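PDB 4LLS: geranyltranstransferase, which probably condenses isopentenyl diphosphate with allylic diphosphates, building farnesyl or geranylgeranyl diphosphate for carotenoid and diterpene synthesis. Local coordinates for residues A58-L71 with A84-A96. Sequence-based numbering, arbitrary orientation.
Sequences ATSGGKRLRGFLVL and AIWSATAIEALHA. With IPE (3-methylbut-3-enyl trihydrogen diphosphate), chain C.
A chi1 of 172° swings the His95 ring away from its own backbone N to face Arg66, whose chain runs extended from CG to NE and lays its guanidinium flat on the imidazole, centres 3.7 Å apart and planes only 14° off parallel. Both groups then reach the IPE diphosphate by their edges: Arg66 NH2 gives an almost straight hydrogen bond to O2A (2.9 Å), and His95 NE2 bonds O3B (2.8 Å). Lys63, bent at chi3 and chi4, brings NZ to IPE O1A and O2B while its backbone N also holds O2B. Behind this first shell, Glu92 bends at chi2 (-72°) and receives a backbone N-H in the first turn of helix 65-76: its OE2 takes Gly67 N on the anti lone pair (2.9 Å), and its OE1 is met from above the carboxylate plane by Arg64 NH1 in a long salt bridge (3.3 Å). Arg64 also clamps Thr59 O with both terminal nitrogens, tying the loop down. One water takes the Arg64 N-H and lies close to both Glu92 OE1 and IPE O3B; another donates to Glu92 OE2 and accepts from Arg66 N and NH2. Without the carboxylate, as with an alanine here, the Arg64 guanidinium would probably lose its charge partner and Gly67 N its acceptor. Farther along, Val70 fits as a knob among Ala84, Ser87, Ala88 and Ile91. These near-antiparallel helices, topped by a Gly-Gly-Lys-Arg loop, supply part of the isopentenyl diphosphate pocket, completed by Arg114 and others, in the all-helical trans-prenyltransferase fold.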
ATOM      1  N   ALA A  58     -10.806   6.988  -8.835  1.00 13.22           N
ATOM      2  CA  ALA A  58     -11.105   6.040  -7.779  1.00 14.66           C
ATOM      3  C   ALA A  58     -11.376   6.671  -6.426  1.00 13.19           C
ATOM      4  O   ALA A  58     -12.019   6.032  -5.548  1.00 16.01           O
ATOM      5  CB  ALA A  58      -9.942   5.054  -7.637  1.00 17.75           C
ATOM      6  N   THR A  59     -10.875   7.877  -6.213  1.00 12.67           N
ATOM      7  CA  THR A  59     -11.067   8.562  -4.986  1.00 13.72           C
ATOM      8  C   THR A  59     -12.191   9.592  -4.997  1.00 15.55           C
ATOM      9  O   THR A  59     -12.453  10.202  -3.973  1.00 18.52           O
ATOM     10  CB  THR A  59      -9.760   9.229  -4.496  1.00 13.10           C
ATOM     11  OG1 THR A  59      -9.183  10.061  -5.522  1.00 14.53           O
ATOM     12  CG2 THR A  59      -8.770   8.181  -4.052  1.00 13.16           C
ATOM     13  N   SER A  60     -12.789   9.844  -6.162  1.00 16.44           N
ATOM     14  CA  SER A  60     -13.876  10.777  -6.285  1.00 18.58           C
ATOM     15  C   SER A  60     -15.163  10.098  -5.803  1.00 19.05           C
ATOM     16  O   SER A  60     -15.365   8.898  -5.974  1.00 21.47           O
ATOM     17  CB  SER A  60     -13.988  11.261  -7.728  1.00 21.63           C
ATOM     18  OG  SER A  60     -14.368  10.223  -8.580  1.00 32.08           O
ATOM     19  N   GLY A  61     -16.009  10.880  -5.172  1.00 22.42           N
ATOM     20  CA  GLY A  61     -17.288  10.391  -4.752  1.00 22.37           C
ATOM     21  C   GLY A  61     -17.187   9.496  -3.535  1.00 19.25           C
ATOM     22  O   GLY A  61     -16.165   9.444  -2.860  1.00 20.96           O
ATOM     23  N   GLY A  62     -18.256   8.795  -3.275  1.00 20.00           N
ATOM     24  CA  GLY A  62     -18.396   8.056  -2.037  1.00 16.63           C
ATOM     25  C   GLY A  62     -19.063   8.844  -0.958  1.00 15.28           C
ATOM     26  O   GLY A  62     -19.116  10.080  -0.996  1.00 17.04           O
ATOM     27  N   LYS A  63     -19.607   8.132   0.014  1.00 13.88           N
ATOM     28  CA  LYS A  63     -20.230   8.771   1.159  1.00 13.66           C
ATOM     29  C   LYS A  63     -19.227   9.445   2.092  1.00 12.66           C
ATOM     30  O   LYS A  63     -19.599  10.341   2.894  1.00 14.48           O
ATOM     31  CB  LYS A  63     -21.032   7.770   1.953  1.00 14.83           C
ATOM     32  CG  LYS A  63     -22.201   7.129   1.217  1.00 16.79           C
ATOM     33  CD  LYS A  63     -22.863   6.057   2.073  1.00 17.07           C
ATOM     34  CE  LYS A  63     -22.004   4.817   2.218  1.00 15.57           C
ATOM     35  NZ  LYS A  63     -21.826   4.166   0.895  1.00 15.40           N
ATOM     36  N   ARG A  64     -17.968   9.014   2.040  1.00 12.31           N
ATOM     37  CA  ARG A  64     -16.945   9.459   2.993  1.00 12.04           C
ATOM     38  C   ARG A  64     -17.209   9.084   4.432  1.00 12.09           C
ATOM     39  O   ARG A  64     -16.779   9.791   5.366  1.00 11.87           O
ATOM     40  CB  ARG A  64     -16.647  10.955   2.873  1.00 11.98           C
ATOM     41  CG  ARG A  64     -16.475  11.448   1.480  1.00 14.22           C
ATOM     42  CD  ARG A  64     -15.386  10.739   0.732  1.00 15.40           C
ATOM     43  NE  ARG A  64     -15.006  11.504  -0.458  1.00 16.79           N
ATOM     44  CZ  ARG A  64     -14.112  11.130  -1.350  1.00 14.47           C
ATOM     45  NH1 ARG A  64     -13.387  10.017  -1.171  1.00 14.58           N
ATOM     46  NH2 ARG A  64     -13.840  11.956  -2.362  1.00 15.54           N
ATOM     47  N   LEU A  65     -17.863   7.969   4.679  1.00 11.58           N
ATOM     48  CA  LEU A  65     -18.100   7.566   6.042  1.00 11.59           C
ATOM     49  C   LEU A  65     -16.789   7.510   6.843  1.00 11.06           C
ATOM     50  O   LEU A  65     -16.725   7.957   7.996  1.00 11.81           O
ATOM     51  CB  LEU A  65     -18.786   6.203   6.101  1.00 13.08           C
ATOM     52  CG  LEU A  65     -18.930   5.517   7.454  1.00 15.77           C
ATOM     53  CD1 LEU A  65     -19.837   6.304   8.386  1.00 17.49           C
ATOM     54  CD2 LEU A  65     -19.436   4.083   7.313  1.00 18.70           C
ATOM     55  N   ARG A  66     -15.762   6.880   6.287  1.00 10.83           N
ATOM     56  CA  ARG A  66     -14.550   6.633   7.043  1.00 10.07           C
ATOM     57  C   ARG A  66     -13.802   7.958   7.272  1.00 10.55           C
ATOM     58  O   ARG A  66     -13.405   8.266   8.386  1.00  9.61           O
ATOM     59  CB  ARG A  66     -13.665   5.623   6.304  1.00 10.73           C
ATOM     60  CG  ARG A  66     -14.273   4.241   6.344  1.00 10.26           C
ATOM     61  CD  ARG A  66     -13.710   3.313   5.273  1.00 10.95           C
ATOM     62  NE  ARG A  66     -14.500   2.081   5.144  1.00 10.99           N
ATOM     63  CZ  ARG A  66     -15.649   1.976   4.474  1.00 12.00           C
ATOM     64  NH1 ARG A  66     -16.263   0.793   4.432  1.00 12.89           N
ATOM     65  NH2 ARG A  66     -16.193   3.016   3.878  1.00 12.41           N
ATOM     66  N   GLY A  67     -13.669   8.774   6.243  1.00 11.37           N
ATOM     67  CA  GLY A  67     -13.101  10.094   6.468  1.00 11.97           C
ATOM     68  C   GLY A  67     -13.881  10.987   7.411  1.00 10.61           C
ATOM     69  O   GLY A  67     -13.321  11.687   8.288  1.00 11.27           O
ATOM     70  N   PHE A  68     -15.198  10.857   7.345  1.00 11.83           N
ATOM     71  CA  PHE A  68     -16.064  11.584   8.283  1.00 11.57           C
ATOM     72  C   PHE A  68     -15.841  11.138   9.710  1.00 11.34           C
ATOM     73  O   PHE A  68     -15.803  11.969  10.647  1.00 12.72           O
ATOM     74  CB  PHE A  68     -17.543  11.410   7.881  1.00 13.83           C
ATOM     75  CG  PHE A  68     -18.516  12.085   8.779  1.00 14.89           C
ATOM     76  CD1 PHE A  68     -19.404  11.336   9.538  1.00 19.09           C
ATOM     77  CD2 PHE A  68     -18.651  13.464   8.752  1.00 16.23           C
ATOM     78  CE1 PHE A  68     -20.379  11.971  10.309  1.00 20.79           C
ATOM     79  CE2 PHE A  68     -19.640  14.093   9.490  1.00 21.11           C
ATOM     80  CZ  PHE A  68     -20.505  13.341  10.238  1.00 20.10           C
ATOM     81  N   LEU A  69     -15.714   9.838   9.939  1.00 10.93           N
ATOM     82  CA  LEU A  69     -15.411   9.351  11.270  1.00 11.08           C
ATOM     83  C   LEU A  69     -14.133   9.953  11.831  1.00 11.54           C
ATOM     84  O   LEU A  69     -14.035  10.271  13.012  1.00 11.52           O
ATOM     85  CB  LEU A  69     -15.367   7.819  11.315  1.00 11.14           C
ATOM     86  CG  LEU A  69     -16.733   7.145  11.216  1.00 12.89           C
ATOM     87  CD1 LEU A  69     -16.585   5.664  10.968  1.00 12.97           C
ATOM     88  CD2 LEU A  69     -17.559   7.371  12.482  1.00 13.47           C
ATOM     89  N   VAL A  70     -13.114  10.056  10.978  1.00 10.60           N
ATOM     90  CA  VAL A  70     -11.858  10.655  11.418  1.00 11.00           C
ATOM     91  C   VAL A  70     -12.080  12.102  11.823  1.00 11.21           C
ATOM     92  O   VAL A  70     -11.697  12.521  12.916  1.00 11.83           O
ATOM     93  CB  VAL A  70     -10.765  10.588  10.330  1.00 10.14           C
ATOM     94  CG1 VAL A  70      -9.537  11.394  10.710  1.00 11.75           C
ATOM     95  CG2 VAL A  70     -10.389   9.149  10.044  1.00 10.88           C
ATOM     96  N   LEU A  71     -12.741  12.846  10.967  1.00 11.95           N
ATOM     97  CA  LEU A  71     -12.963  14.284  11.232  1.00 12.45           C
ATOM     98  C   LEU A  71     -13.816  14.480  12.476  1.00 12.39           C
ATOM     99  O   LEU A  71     -13.564  15.375  13.277  1.00 12.73           O
ATOM    100  CB  LEU A  71     -13.615  14.960  10.045  1.00 11.69           C
ATOM    101  CG  LEU A  71     -12.754  15.020   8.787  1.00 12.91           C
ATOM    102  CD1 LEU A  71     -13.473  15.641   7.619  1.00 15.80           C
ATOM    103  CD2 LEU A  71     -11.482  15.782   9.053  1.00 15.32           C
ATOM    104  N   ALA A  84      -6.679  17.059  11.021  1.00 14.99           N
ATOM    105  CA  ALA A  84      -7.400  15.803  10.910  1.00 14.23           C
ATOM    106  C   ALA A  84      -7.645  15.452   9.455  1.00 14.23           C
ATOM    107  O   ALA A  84      -7.755  14.277   9.123  1.00 11.97           O
ATOM    108  CB  ALA A  84      -8.716  15.907  11.649  1.00 13.84           C
ATOM    109  N   ILE A  85      -7.768  16.443   8.578  1.00 13.09           N
ATOM    110  CA  ILE A  85      -8.005  16.189   7.146  1.00 11.78           C
ATOM    111  C   ILE A  85      -6.966  15.213   6.548  1.00 12.20           C
ATOM    112  O   ILE A  85      -7.273  14.491   5.604  1.00 12.18           O
ATOM    113  CB  ILE A  85      -8.100  17.501   6.344  1.00 13.47           C
ATOM    114  CG1 ILE A  85      -8.678  17.241   4.976  1.00 13.20           C
ATOM    115  CG2 ILE A  85      -6.750  18.208   6.257  1.00 14.46           C
ATOM    116  CD1 ILE A  85     -10.077  16.664   4.933  1.00 15.24           C
ATOM    117  N   TRP A  86      -5.708  15.266   7.013  1.00 12.11           N
ATOM    118  CA  TRP A  86      -4.686  14.389   6.465  1.00 12.64           C
ATOM    119  C   TRP A  86      -5.074  12.927   6.713  1.00 11.31           C
ATOM    120  O   TRP A  86      -4.947  12.081   5.808  1.00 11.70           O
ATOM    121  CB  TRP A  86      -3.317  14.713   7.057  1.00 11.68           C
ATOM    122  CG  TRP A  86      -2.806  16.056   6.613  1.00 13.36           C
ATOM    123  CD1 TRP A  86      -3.024  17.256   7.211  1.00 14.39           C
ATOM    124  CD2 TRP A  86      -2.110  16.319   5.405  1.00 13.27           C
ATOM    125  NE1 TRP A  86      -2.519  18.281   6.410  1.00 16.50           N
ATOM    126  CE2 TRP A  86      -1.959  17.730   5.289  1.00 15.57           C
ATOM    127  CE3 TRP A  86      -1.664  15.503   4.356  1.00 14.91           C
ATOM    128  CZ2 TRP A  86      -1.347  18.320   4.191  1.00 15.30           C
ATOM    129  CZ3 TRP A  86      -1.034  16.087   3.303  1.00 15.83           C
ATOM    130  CH2 TRP A  86      -0.851  17.484   3.233  1.00 16.13           C
ATOM    131  N   SER A  87      -5.435  12.602   7.948  1.00 11.37           N
ATOM    132  CA  SER A  87      -5.807  11.235   8.291  1.00 10.83           C
ATOM    133  C   SER A  87      -7.147  10.843   7.667  1.00 11.40           C
ATOM    134  O   SER A  87      -7.357   9.681   7.269  1.00 10.94           O
ATOM    135  CB  SER A  87      -5.892  11.094   9.795  1.00 12.34           C
ATOM    136  OG  SER A  87      -4.618  11.136  10.372  1.00 13.97           O
ATOM    137  N   ALA A  88      -8.060  11.782   7.536  1.00 11.31           N
ATOM    138  CA  ALA A  88      -9.329  11.507   6.872  1.00 10.91           C
ATOM    139  C   ALA A  88      -9.132  11.146   5.409  1.00  9.89           C
ATOM    140  O   ALA A  88      -9.786  10.231   4.877  1.00 10.76           O
ATOM    141  CB  ALA A  88     -10.285  12.719   7.006  1.00 10.50           C
ATOM    142  N   THR A  89      -8.327  11.938   4.705  1.00 10.26           N
ATOM    143  CA  THR A  89      -7.986  11.650   3.334  1.00 10.14           C
ATOM    144  C   THR A  89      -7.207  10.340   3.221  1.00 11.48           C
ATOM    145  O   THR A  89      -7.434   9.566   2.294  1.00 10.75           O
ATOM    146  CB  THR A  89      -7.271  12.850   2.699  1.00 12.44           C
ATOM    147  OG1 THR A  89      -8.091  14.028   2.937  1.00 12.87           O
ATOM    148  CG2 THR A  89      -7.078  12.693   1.250  1.00 11.55           C
ATOM    149  N   ALA A  90      -6.321  10.091   4.174  1.00 10.18           N
ATOM    150  CA  ALA A  90      -5.553   8.836   4.169  1.00 10.02           C
ATOM    151  C   ALA A  90      -6.466   7.626   4.176  1.00 10.26           C
ATOM    152  O   ALA A  90      -6.266   6.694   3.397  1.00 10.57           O
ATOM    153  CB  ALA A  90      -4.599   8.786   5.344  1.00  9.81           C
ATOM    154  N   ILE A  91      -7.425   7.587   5.087  1.00  9.88           N
ATOM    155  CA  ILE A  91      -8.264   6.384   5.157  1.00  9.99           C
ATOM    156  C   ILE A  91      -9.133   6.272   3.912  1.00  9.35           C
ATOM    157  O   ILE A  91      -9.412   5.150   3.458  1.00 10.01           O
ATOM    158  CB  ILE A  91      -9.063   6.311   6.463  1.00  9.81           C
ATOM    159  CG1 ILE A  91      -9.594   4.897   6.640  1.00 10.74           C
ATOM    160  CG2 ILE A  91     -10.175   7.352   6.534  1.00 10.69           C
ATOM    161  CD1 ILE A  91      -8.542   3.812   6.810  1.00 10.31           C
ATOM    162  N   GLU A  92      -9.590   7.400   3.366  1.00  9.04           N
ATOM    163  CA  GLU A  92     -10.293   7.368   2.088  1.00 10.24           C
ATOM    164  C   GLU A  92      -9.442   6.854   0.906  1.00  9.65           C
ATOM    165  O   GLU A  92      -9.936   6.142   0.022  1.00 10.76           O
ATOM    166  CB  GLU A  92     -10.906   8.704   1.770  1.00 10.73           C
ATOM    167  CG  GLU A  92     -12.044   9.023   2.703  1.00 10.92           C
ATOM    168  CD  GLU A  92     -13.313   8.205   2.488  1.00 12.07           C
ATOM    169  OE1 GLU A  92     -13.616   7.876   1.303  1.00 13.53           O
ATOM    170  OE2 GLU A  92     -14.040   7.953   3.482  1.00 12.77           O
ATOM    171  N   ALA A  93      -8.150   7.167   0.927  1.00 10.00           N
ATOM    172  CA  ALA A  93      -7.232   6.629  -0.078  1.00  9.96           C
ATOM    173  C   ALA A  93      -7.062   5.124   0.078  1.00 11.05           C
ATOM    174  O   ALA A  93      -7.079   4.355  -0.892  1.00 10.18           O
ATOM    175  CB  ALA A  93      -5.888   7.311   0.018  1.00 10.77           C
ATOM    176  N   LEU A  94      -6.909   4.664   1.308  1.00  9.37           N
ATOM    177  CA  LEU A  94      -6.762   3.231   1.597  1.00  9.66           C
ATOM    178  C   LEU A  94      -8.043   2.510   1.152  1.00 10.58           C
ATOM    179  O   LEU A  94      -7.975   1.502   0.426  1.00  9.82           O
ATOM    180  CB  LEU A  94      -6.476   3.025   3.083  1.00  9.31           C
ATOM    181  CG  LEU A  94      -5.801   1.721   3.567  1.00 11.23           C
ATOM    182  CD1 LEU A  94      -6.572   0.460   3.175  1.00 11.06           C
ATOM    183  CD2 LEU A  94      -4.366   1.654   3.101  1.00 11.61           C
ATOM    184  N   HIS A  95      -9.183   2.961   1.614  1.00  9.94           N
ATOM    185  CA  HIS A  95     -10.458   2.400   1.209  1.00 10.32           C
ATOM    186  C   HIS A  95     -10.556   2.363  -0.302  1.00 10.08           C
ATOM    187  O   HIS A  95     -10.992   1.349  -0.892  1.00 10.19           O
ATOM    188  CB  HIS A  95     -11.524   3.239   1.873  1.00 10.61           C
ATOM    189  CG  HIS A  95     -12.910   2.948   1.429  1.00 13.46           C
ATOM    190  ND1 HIS A  95     -13.528   1.742   1.646  1.00 12.36           N
ATOM    191  CD2 HIS A  95     -13.852   3.776   0.926  1.00 11.64           C
ATOM    192  CE1 HIS A  95     -14.781   1.814   1.214  1.00 12.20           C
ATOM    193  NE2 HIS A  95     -15.005   3.044   0.791  1.00 11.58           N
ATOM    194  N   ALA A  96     -10.252   3.469  -0.959  1.00  9.36           N
ATOM    195  CA  ALA A  96     -10.367   3.518  -2.415  1.00 10.68           C
ATOM    196  C   ALA A  96      -9.505   2.464  -3.053  1.00 10.03           C
ATOM    197  O   ALA A  96      -9.943   1.811  -4.024  1.00 12.05           O
ATOM    198  CB  ALA A  96     -10.007   4.869  -2.970  1.00 10.95           C
TER
HETATM  199  C1  IPE C 301     -18.201  -0.192   0.077  1.00 17.45           C
HETATM  200  O1  IPE C 301     -18.034   0.802   1.108  1.00 12.82           O
HETATM  201  C2  IPE C 301     -17.279  -1.367   0.385  1.00 17.97           C
HETATM  202  C3  IPE C 301     -17.606  -1.982   1.723  1.00 19.84           C
HETATM  203  C4  IPE C 301     -16.697  -2.071   2.692  1.00 20.26           C
HETATM  204  C5  IPE C 301     -18.932  -2.648   1.925  1.00 20.36           C
HETATM  205  PA  IPE C 301     -18.953   2.105   1.105  1.00 12.63           P
HETATM  206  O1A IPE C 301     -20.432   1.699   1.026  1.00 13.55           O
HETATM  207  O2A IPE C 301     -18.552   2.895   2.266  1.00 12.59           O
HETATM  208  O3A IPE C 301     -18.545   2.869  -0.223  1.00 12.38           O
HETATM  209  PB  IPE C 301     -18.351   4.408  -0.693  1.00 12.01           P
HETATM  210  O1B IPE C 301     -18.652   4.408  -2.184  1.00 12.75           O
HETATM  211  O2B IPE C 301     -19.320   5.252   0.084  1.00 13.16           O
HETATM  212  O3B IPE C 301     -16.921   4.709  -0.313  1.00 12.79           O
HETATM  213  O   HOH W   1     -12.247   3.122  -5.498  1.00 19.98           O
HETATM  214  O   HOH W   2     -16.284   7.167   0.627  1.00 13.90           O
HETATM  215  O   HOH W   3     -15.672   5.792   3.549  1.00 11.11           O